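Local structure of putative glyoxalase superfamily protein (Ralstonia eutropha, 3IUZ) at residues A[10-15]-A[192-197]; A[47-52]-A[199-204]; A[30-35]-A[41-46]. The protein probably acts as an iron(II)-dependent dioxygenase and decarboxylase that converts 2-oxoadipate to 2-hydroxyglutarate. All coordinates share one frame; numbering follows the deposited sequence.

Contact 1. Residues A[10-15]-A[192-197]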
loop_
_atom_site.group_PDB
_atom_site.type_symbol
_atom_site.label_atom_id
_atom_site.label_comp_id
_atom_site.label_asym_id
_atom_site.label_seq_id
_atom_site.Cartn_x
_atom_site.Cartn_y
_atom_site.Cartn_z
ATOM N N LEU A 10 -6.784 -2.209 16.161
ATOM C CA LEU A 10 -7.581 -1.402 15.223
ATOM C C LEU A 10 -8.298 -0.251 15.928
ATOM O O LEU A 10 -8.209 0.928 15.530
ATOM C CB LEU A 10 -8.633 -2.284 14.492
ATOM C CG LEU A 10 -8.087 -3.230 13.408
ATOM C CD1 LEU A 10 -9.192 -3.866 12.553
ATOM C CD2 LEU A 10 -7.138 -2.516 12.518
ATOM N N SER A 11 -8.942 -0.592 17.011
ATOM C CA SER A 11 -9.792 0.340 17.752
ATOM C C SER A 11 -9.010 1.538 18.278
ATOM O O SER A 11 -9.501 2.644 18.230
ATOM C CB SER A 11 -10.509 -0.400 18.893
ATOM O OG SER A 11 -11.638 0.345 19.288
ATOM N N ALA A 12 -7.775 1.307 18.719
ATOM C CA ALA A 12 -6.885 2.368 19.215
ATOM C C ALA A 12 -6.487 3.300 18.051
ATOM O O ALA A 12 -6.183 4.451 18.246
ATOM C CB ALA A 12 -5.643 1.775 19.862
ATOM N N ASN A 13 -6.514 2.811 16.830
ATOM C CA ASN A 13 -6.190 3.647 15.704
ATOM C C ASN A 13 -7.383 4.196 14.912
ATOM O O ASN A 13 -7.254 5.229 14.307
ATOM C CB ASN A 13 -5.278 2.879 14.769
ATOM C CG ASN A 13 -3.873 2.773 15.329
ATOM O OD1 ASN A 13 -3.070 3.635 15.067
ATOM N ND2 ASN A 13 -3.592 1.748 16.138
ATOM N N LEU A 14 -8.507 3.482 14.873
ATOM C CA LEU A 14 -9.615 3.828 14.020
ATOM C C LEU A 14 -10.865 4.235 14.790
ATOM O O LEU A 14 -11.802 4.771 14.180
ATOM C CB LEU A 14 -9.957 2.642 13.092
ATOM C CG LEU A 14 -8.965 2.249 11.995
ATOM C CD1 LEU A 14 -9.426 0.947 11.351
ATOM C CD2 LEU A 14 -8.817 3.335 10.914
ATOM N N GLY A 15 -10.901 3.970 16.083
ATOM C CA GLY A 15 -12.127 4.129 16.870
ATOM C C GLY A 15 -13.096 2.971 16.710
ATOM O O GLY A 15 -12.961 2.159 15.812
ATOM N N ASP A 192 1.582 -0.928 23.152
ATOM C CA ASP A 192 2.759 -0.539 22.382
ATOM C C ASP A 192 2.601 -0.904 20.908
ATOM O O ASP A 192 3.066 -0.188 20.038
ATOM C CB ASP A 192 4.057 -1.167 22.916
ATOM C CG ASP A 192 4.560 -0.533 24.213
ATOM O OD1 ASP A 192 3.956 0.445 24.701
ATOM O OD2 ASP A 192 5.586 -1.044 24.726
ATOM N N GLY A 193 1.963 -2.023 20.625
ATOM C CA GLY A 193 1.649 -2.377 19.247
ATOM C C GLY A 193 0.699 -1.409 18.559
ATOM O O GLY A 193 0.878 -1.098 17.383
ATOM N N ALA A 194 -0.317 -0.979 19.299
ATOM C CA ALA A 194 -1.271 0.012 18.831
ATOM C C ALA A 194 -0.528 1.326 18.585
ATOM O O ALA A 194 -0.794 2.000 17.582
ATOM C CB ALA A 194 -2.413 0.231 19.861
ATOM N N GLU A 195 0.406 1.671 19.483
ATOM C CA GLU A 195 1.191 2.896 19.310
ATOM C C GLU A 195 2.058 2.781 18.074
ATOM O O GLU A 195 2.083 3.704 17.238
ATOM C CB GLU A 195 2.053 3.177 20.538
ATOM C CG GLU A 195 2.929 4.412 20.399
ATOM C CD GLU A 195 3.828 4.632 21.609
ATOM O OE1 GLU A 195 3.784 3.842 22.610
ATOM O OE2 GLU A 195 4.581 5.611 21.558
ATOM N N LEU A 196 2.736 1.643 17.905
ATOM C CA LEU A 196 3.576 1.441 16.685
ATOM C C LEU A 196 2.788 1.596 15.400
ATOM O O LEU A 196 3.224 2.275 14.442
ATOM C CB LEU A 196 4.263 0.065 16.717
ATOM C CG LEU A 196 5.076 -0.317 15.511
ATOM C CD1 LEU A 196 6.171 0.710 15.254
ATOM C CD2 LEU A 196 5.658 -1.790 15.661
ATOM N N ILE A 197 1.612 0.976 15.351
ATOM C CA ILE A 197 0.781 1.080 14.142
ATOM C C ILE A 197 0.488 2.560 13.836
ATOM O O ILE A 197 0.612 3.011 12.696
ATOM C CB ILE A 197 -0.516 0.261 14.275
ATOM C CG1 ILE A 197 -0.191 -1.216 14.274
ATOM C CG2 ILE A 197 -1.552 0.652 13.189
ATOM C CD1 ILE A 197 -1.374 -2.097 14.845
#

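Contact 2. Residues A[47-52]-A[199-204]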
loop_
_atom_site.group_PDB
_atom_site.type_symbol
_atom_site.label_atom_id
_atom_site.label_comp_id
_atom_site.label_asym_id
_atom_site.label_seq_id
_atom_site.Cartn_x
_atom_site.Cartn_y
_atom_site.Cartn_z
ATOM N N GLN A 47 -0.858 -7.661 10.545
ATOM C CA GLN A 47 -2.216 -7.788 10.029
ATOM C C GLN A 47 -3.062 -6.542 10.386
ATOM O O GLN A 47 -3.724 -5.968 9.476
ATOM C CB GLN A 47 -2.863 -9.065 10.539
ATOM C CG GLN A 47 -4.329 -9.250 10.181
ATOM C CD GLN A 47 -4.559 -9.422 8.740
ATOM O OE1 GLN A 47 -3.667 -9.816 7.987
ATOM N NE2 GLN A 47 -5.800 -9.142 8.319
ATOM N N ALA A 48 -2.958 -6.072 11.639
ATOM C CA ALA A 48 -3.706 -4.857 12.057
ATOM C C ALA A 48 -3.224 -3.646 11.312
ATOM O O ALA A 48 -4.086 -2.878 10.807
ATOM C CB ALA A 48 -3.687 -4.617 13.519
ATOM N N LEU A 49 -1.905 -3.473 11.177
ATOM C CA LEU A 49 -1.390 -2.335 10.372
ATOM C C LEU A 49 -2.014 -2.358 8.958
ATOM O O LEU A 49 -2.477 -1.318 8.462
ATOM C CB LEU A 49 0.121 -2.323 10.254
ATOM C CG LEU A 49 0.770 -1.354 9.275
ATOM C CD1 LEU A 49 0.501 0.107 9.715
ATOM C CD2 LEU A 49 2.272 -1.632 9.077
ATOM N N ASN A 50 -1.996 -3.538 8.330
ATOM C CA ASN A 50 -2.502 -3.686 6.988
ATOM C C ASN A 50 -3.954 -3.272 6.878
ATOM O O ASN A 50 -4.328 -2.666 5.899
ATOM C CB ASN A 50 -2.367 -5.120 6.477
ATOM C CG ASN A 50 -0.938 -5.464 6.113
ATOM O OD1 ASN A 50 -0.087 -4.577 6.136
ATOM N ND2 ASN A 50 -0.648 -6.777 5.861
HETATM N N MSE A 51 -4.743 -3.640 7.879
HETATM C CA MSE A 51 -6.125 -3.328 7.882
HETATM C C MSE A 51 -6.351 -1.804 8.037
HETATM O O MSE A 51 -7.308 -1.266 7.472
HETATM C CB MSE A 51 -6.830 -4.149 8.981
HETATM C CG MSE A 51 -6.899 -5.710 8.662
HETATM SE SE MSE A 51 -7.584 -6.675 10.115
HETATM C CE MSE A 51 -9.491 -6.508 9.797
ATOM N N VAL A 52 -5.511 -1.138 8.848
ATOM C CA VAL A 52 -5.614 0.289 9.048
ATOM C C VAL A 52 -5.285 0.962 7.737
ATOM O O VAL A 52 -6.005 1.894 7.314
ATOM C CB VAL A 52 -4.734 0.778 10.211
ATOM C CG1 VAL A 52 -4.719 2.313 10.262
ATOM C CG2 VAL A 52 -5.220 0.129 11.524
ATOM N N LEU A 199 2.217 5.091 14.456
ATOM C CA LEU A 199 3.423 5.796 14.045
ATOM C C LEU A 199 3.831 5.348 12.685
ATOM O O LEU A 199 4.480 6.115 11.963
ATOM C CB LEU A 199 4.578 5.545 15.005
ATOM C CG LEU A 199 4.427 6.166 16.403
ATOM C CD1 LEU A 199 5.523 5.577 17.351
ATOM C CD2 LEU A 199 4.512 7.694 16.264
ATOM N N LEU A 200 3.449 4.136 12.307
ATOM C CA LEU A 200 3.829 3.644 10.988
ATOM C C LEU A 200 2.899 4.131 9.890
ATOM O O LEU A 200 3.341 4.300 8.743
ATOM C CB LEU A 200 3.885 2.114 10.944
ATOM C CG LEU A 200 4.986 1.473 11.807
ATOM C CD1 LEU A 200 4.935 -0.067 11.666
ATOM C CD2 LEU A 200 6.409 2.011 11.416
ATOM N N VAL A 201 1.625 4.320 10.215
ATOM C CA VAL A 201 0.656 4.672 9.184
ATOM C C VAL A 201 1.065 5.941 8.389
ATOM O O VAL A 201 0.964 5.932 7.137
ATOM C CB VAL A 201 -0.770 4.734 9.749
ATOM C CG1 VAL A 201 -1.714 5.537 8.806
ATOM C CG2 VAL A 201 -1.291 3.291 10.045
ATOM N N PRO A 202 1.585 6.979 9.056
ATOM C CA PRO A 202 2.009 8.173 8.311
ATOM C C PRO A 202 3.216 8.006 7.392
ATOM O O PRO A 202 3.503 8.927 6.620
ATOM C CB PRO A 202 2.275 9.209 9.434
ATOM C CG PRO A 202 1.382 8.768 10.547
ATOM C CD PRO A 202 1.577 7.249 10.500
ATOM N N CYS A 203 3.904 6.847 7.416
ATOM C CA CYS A 203 4.972 6.587 6.455
ATOM C C CYS A 203 4.422 6.297 5.063
ATOM O O CYS A 203 5.120 6.470 4.039
ATOM C CB CYS A 203 5.827 5.377 6.901
ATOM S SG CYS A 203 6.628 5.580 8.525
ATOM N N PHE A 204 3.177 5.804 5.013
ATOM C CA PHE A 204 2.511 5.452 3.764
ATOM C C PHE A 204 1.740 6.645 3.232
ATOM O O PHE A 204 0.492 6.600 3.045
ATOM C CB PHE A 204 1.625 4.214 3.961
ATOM C CG PHE A 204 2.385 3.032 4.457
ATOM C CD1 PHE A 204 2.631 2.876 5.812
ATOM C CD2 PHE A 204 2.896 2.095 3.573
ATOM C CE1 PHE A 204 3.359 1.830 6.284
ATOM C CE2 PHE A 204 3.614 1.011 4.050
ATOM C CZ PHE A 204 3.843 0.871 5.376
#

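Contact 3. Residues A[30-35]-A[41-46]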
loop_
_atom_site.group_PDB
_atom_site.type_symbol
_atom_site.label_atom_id
_atom_site.label_comp_id
_atom_site.label_asym_id
_atom_site.label_seq_id
_atom_site.Cartn_x
_atom_site.Cartn_y
_atom_site.Cartn_z
ATOM N N ASP A 30 -6.754 -17.089 9.605
ATOM C CA ASP A 30 -6.749 -17.993 10.731
ATOM C C ASP A 30 -5.330 -18.416 11.005
ATOM O O ASP A 30 -4.497 -18.410 10.124
ATOM C CB ASP A 30 -7.553 -19.250 10.440
ATOM C CG ASP A 30 -9.037 -19.001 10.390
ATOM O OD1 ASP A 30 -9.584 -18.201 11.201
ATOM O OD2 ASP A 30 -9.668 -19.643 9.521
ATOM N N GLY A 31 -5.056 -18.799 12.234
ATOM C CA GLY A 31 -3.734 -19.324 12.519
ATOM C C GLY A 31 -2.601 -18.353 12.792
ATOM O O GLY A 31 -1.450 -18.745 12.776
ATOM N N LEU A 32 -2.871 -17.078 13.032
ATOM C CA LEU A 32 -1.750 -16.179 13.339
ATOM C C LEU A 32 -1.195 -16.542 14.731
ATOM O O LEU A 32 -1.979 -16.780 15.669
ATOM C CB LEU A 32 -2.175 -14.721 13.277
ATOM C CG LEU A 32 -2.669 -14.211 11.919
ATOM C CD1 LEU A 32 -3.015 -12.705 12.072
ATOM C CD2 LEU A 32 -1.680 -14.455 10.753
ATOM N N PRO A 33 0.138 -16.581 14.873
ATOM C CA PRO A 33 0.742 -16.719 16.181
ATOM C C PRO A 33 0.127 -15.794 17.249
ATOM O O PRO A 33 -0.202 -14.651 16.972
ATOM C CB PRO A 33 2.225 -16.387 15.925
ATOM C CG PRO A 33 2.401 -16.614 14.451
ATOM C CD PRO A 33 1.146 -16.380 13.813
ATOM N N SER A 34 0.007 -16.326 18.464
ATOM C CA SER A 34 -0.549 -15.624 19.626
ATOM C C SER A 34 0.450 -15.681 20.787
ATOM O O SER A 34 1.353 -16.511 20.808
ATOM C CB SER A 34 -1.859 -16.309 20.079
ATOM O OG SER A 34 -1.560 -17.640 20.540
ATOM N N ASP A 35 0.310 -14.778 21.744
ATOM C CA ASP A 35 1.140 -14.797 22.924
ATOM C C ASP A 35 0.326 -15.201 24.158
ATOM O O ASP A 35 -0.827 -14.780 24.282
ATOM C CB ASP A 35 1.737 -13.427 23.098
ATOM C CG ASP A 35 2.494 -13.285 24.401
ATOM O OD1 ASP A 35 3.606 -13.828 24.475
ATOM O OD2 ASP A 35 1.940 -12.646 25.330
ATOM N N THR A 41 1.466 -10.175 19.034
ATOM C CA THR A 41 2.570 -10.722 18.260
ATOM C C THR A 41 2.863 -9.882 17.004
ATOM O O THR A 41 2.008 -9.131 16.545
ATOM C CB THR A 41 2.281 -12.136 17.814
ATOM O OG1 THR A 41 1.129 -12.164 16.953
ATOM C CG2 THR A 41 2.027 -13.060 19.025
ATOM N N ARG A 42 4.028 -10.095 16.389
ATOM C CA ARG A 42 4.348 -9.376 15.167
ATOM C C ARG A 42 3.364 -9.659 14.046
ATOM O O ARG A 42 3.053 -8.738 13.271
ATOM C CB ARG A 42 5.761 -9.634 14.664
ATOM C CG ARG A 42 6.023 -10.997 14.178
ATOM C CD ARG A 42 7.449 -11.135 13.663
ATOM N NE ARG A 42 7.622 -12.441 13.055
ATOM C CZ ARG A 42 8.745 -12.900 12.522
ATOM N NH1 ARG A 42 9.871 -12.172 12.522
ATOM N NH2 ARG A 42 8.731 -14.106 11.996
ATOM N N ALA A 43 2.906 -10.910 13.937
ATOM C CA ALA A 43 1.856 -11.266 12.963
ATOM C C ALA A 43 0.551 -10.475 13.185
ATOM O O ALA A 43 -0.053 -9.940 12.247
ATOM C CB ALA A 43 1.560 -12.737 13.022
ATOM N N GLU A 44 0.067 -10.465 14.416
ATOM C CA GLU A 44 -1.105 -9.666 14.735
ATOM C C GLU A 44 -0.907 -8.169 14.392
ATOM O O GLU A 44 -1.820 -7.518 13.847
ATOM C CB GLU A 44 -1.447 -9.798 16.207
ATOM C CG GLU A 44 -1.914 -11.213 16.609
ATOM C CD GLU A 44 -2.031 -11.443 18.099
ATOM O OE1 GLU A 44 -1.519 -10.626 18.910
ATOM O OE2 GLU A 44 -2.654 -12.463 18.467
ATOM N N ILE A 45 0.263 -7.632 14.738
ATOM C CA ILE A 45 0.525 -6.242 14.493
ATOM C C ILE A 45 0.564 -5.980 12.991
ATOM O O ILE A 45 0.014 -4.962 12.501
ATOM C CB ILE A 45 1.821 -5.772 15.202
ATOM C CG1 ILE A 45 1.564 -5.705 16.706
ATOM C CG2 ILE A 45 2.319 -4.409 14.676
ATOM C CD1 ILE A 45 2.897 -5.782 17.580
ATOM N N ALA A 46 1.224 -6.875 12.259
ATOM C CA ALA A 46 1.347 -6.701 10.815
ATOM C C ALA A 46 -0.020 -6.721 10.136
ATOM O O ALA A 46 -0.301 -5.895 9.247
ATOM C CB ALA A 46 2.264 -7.759 10.210
HETATM O O HOH W 1 -3.396 -14.504 16.904
HETATM O O HOH W 2 -1.486 -12.712 21.176
#

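Contact 1. Residues A[10-15]-A[192-197]
Asn13 and Ala12 meet Ala194 and Ile197 where two helices pack against each other. The last turn of helix 4-14 lies on the middle of helix 190-200. The axes of the two short segments come within 8.9 Å and cross at -41°, with both helices running in broadly the same direction. The backbones are nearest at the alanine pair, where Ala12 CA and Ala194 CA are 6.1 Å apart. Ala12 CB meets Ala194 CB at 3.6 Å, methyl to methyl, with no longer side chain between them at this point.

Asn13 carries the polar part. Its CG is anti to its own carbonyl carbon (chi1 -74°), which swings the amide out toward helix 190-200. The stronger polar partner of ND2 is Leu9 O, one turn back in its own helix. Across the contact, ND2 donates to Ala194 O over 3.2 Å. This bond is nearly straight, at 166° on the hydrogen, and the acceptor lies close to the plane of the amide. One NH2 group therefore ties carbonyls of both helices, and the two bonds should limit rotation of the amide.

Ile197 adds the apolar cover. Its CG2 methyl sits over the face of the Asn13 amide, while the two side chains run obliquely to each other. Elsewhere the two helices face other neighbours. Leu10 and Ile197 both reach helix 42-60, Leu10 on Met51 and Val52, Ile197 on Ala48 and Leu49. Over one face of the amide, Ile197 CG2 is almost equally far from its three heavy atoms: 3.7 Å from Asn13 ND2, and 3.8 Å from Asn13 CG and from Asn13 OD1.

Contact 2. Residues A[47-52]-A[199-204]
Val201 meets both Leu49 and Val52, and this trio is the tight part of the contact. A single methyl, Val201 CG2, touches both partners. It lies 3.6 Å from Val52 CG1 and 3.7 Å from Leu49 CD1. Leu49 and Val52 are three residues apart on helix 42-60, so they present their branches on one face, about a turn apart. The side chains of Leu49 and Val201 run antiparallel alongside each other, while that of Val52 lies roughly perpendicular to Val201. CG of Leu49 is anti to the backbone N (chi1 170°), which sends the branch toward residues 199-204. Leu49 CD1 reaches Leu200 CB as well, at 4.1 Å.

The second methyl serves a looser part. Leu49 CD2 is 4.0 Å from Leu200 CD1, with the two leucine side chains nearly at right angles. Leu200 also packs on Ile106 of helix 101-110. No hydrogen bond joins the two segments.

The outer side is different. Pro202 is exposed and takes no part, and Val201 is itself partly exposed. Phe204 CE1 stays 4.6 Å from Leu49 CD2, and the ring meets that of Phe103 instead.

This is apolar packing of helix 42-60 against the end of helix 190-200 and the 3-10 segment 201-203 that follows.

Contact 3. Residues A[30-35]-A[41-46]
Thr41 and Pro33 make the direct hydrogen bond. Thr41 OG1 donates to Pro33 O over 2.8 Å, from above the carbonyl plane. The same hydroxyl oxygen accepts from Glu44 N at 3.2 Å. Its place between backbone N and carbonyl carbon (chi1 62°) lets it do both. Thr41 N in turn donates to Glu44 OE1 at 3.0 Å. Thr41 and Glu44 thus form a capping box at the start of helix 42-60.

Two waters extend the polar network. Water 1 bridges Glu44 OE2 and Leu32 O. Water 2 bridges Glu44 OE2 and Asp35 N, from which it accepts at 2.8 Å. Asn5 is a further partner of Glu44 OE1. The carboxylate of Asp35 pairs with Arg39.

Apolar contacts accompany this network. Pro33 CD lies 3.8 Å from Ala43 CB, and Leu32 CB is 4.2 Å from the same methyl. The Thr41 methyl rests against the peptide after Ser34, with CG2 3.5 Å from Ser34 C.

The buried carboxylate of Glu44 is held at both oxygens. With the helix N-terminus beside it, it is probably ionised, and it joins the loop to the helix mostly through water.

How the contacts relate
Helix 42-60 ties the three contacts together. Contact 3 holds its start, contact 2 uses its next turns, and contact 1 packs beside it. Contacts 1 and 2 also share helix 190-200, and their centres are about 9 Å apart. They touch at Leu10 CD2 and Val52 CG2 (3.4 Å) and at Ile197 CD1 and Ala48 CB (3.7 Å). Contact 3 lies about 15 Å from each of the others, centre to centre. It meets contact 2 at Leu32 CD1 and Gln47 CB (4.0 Å), and contact 1 at Ile45 CD1 and Gly193 CA (4.0 Å). Near contact 3, Pro33 and Arg42 adjoin glycol molecules, probably from crystallisation.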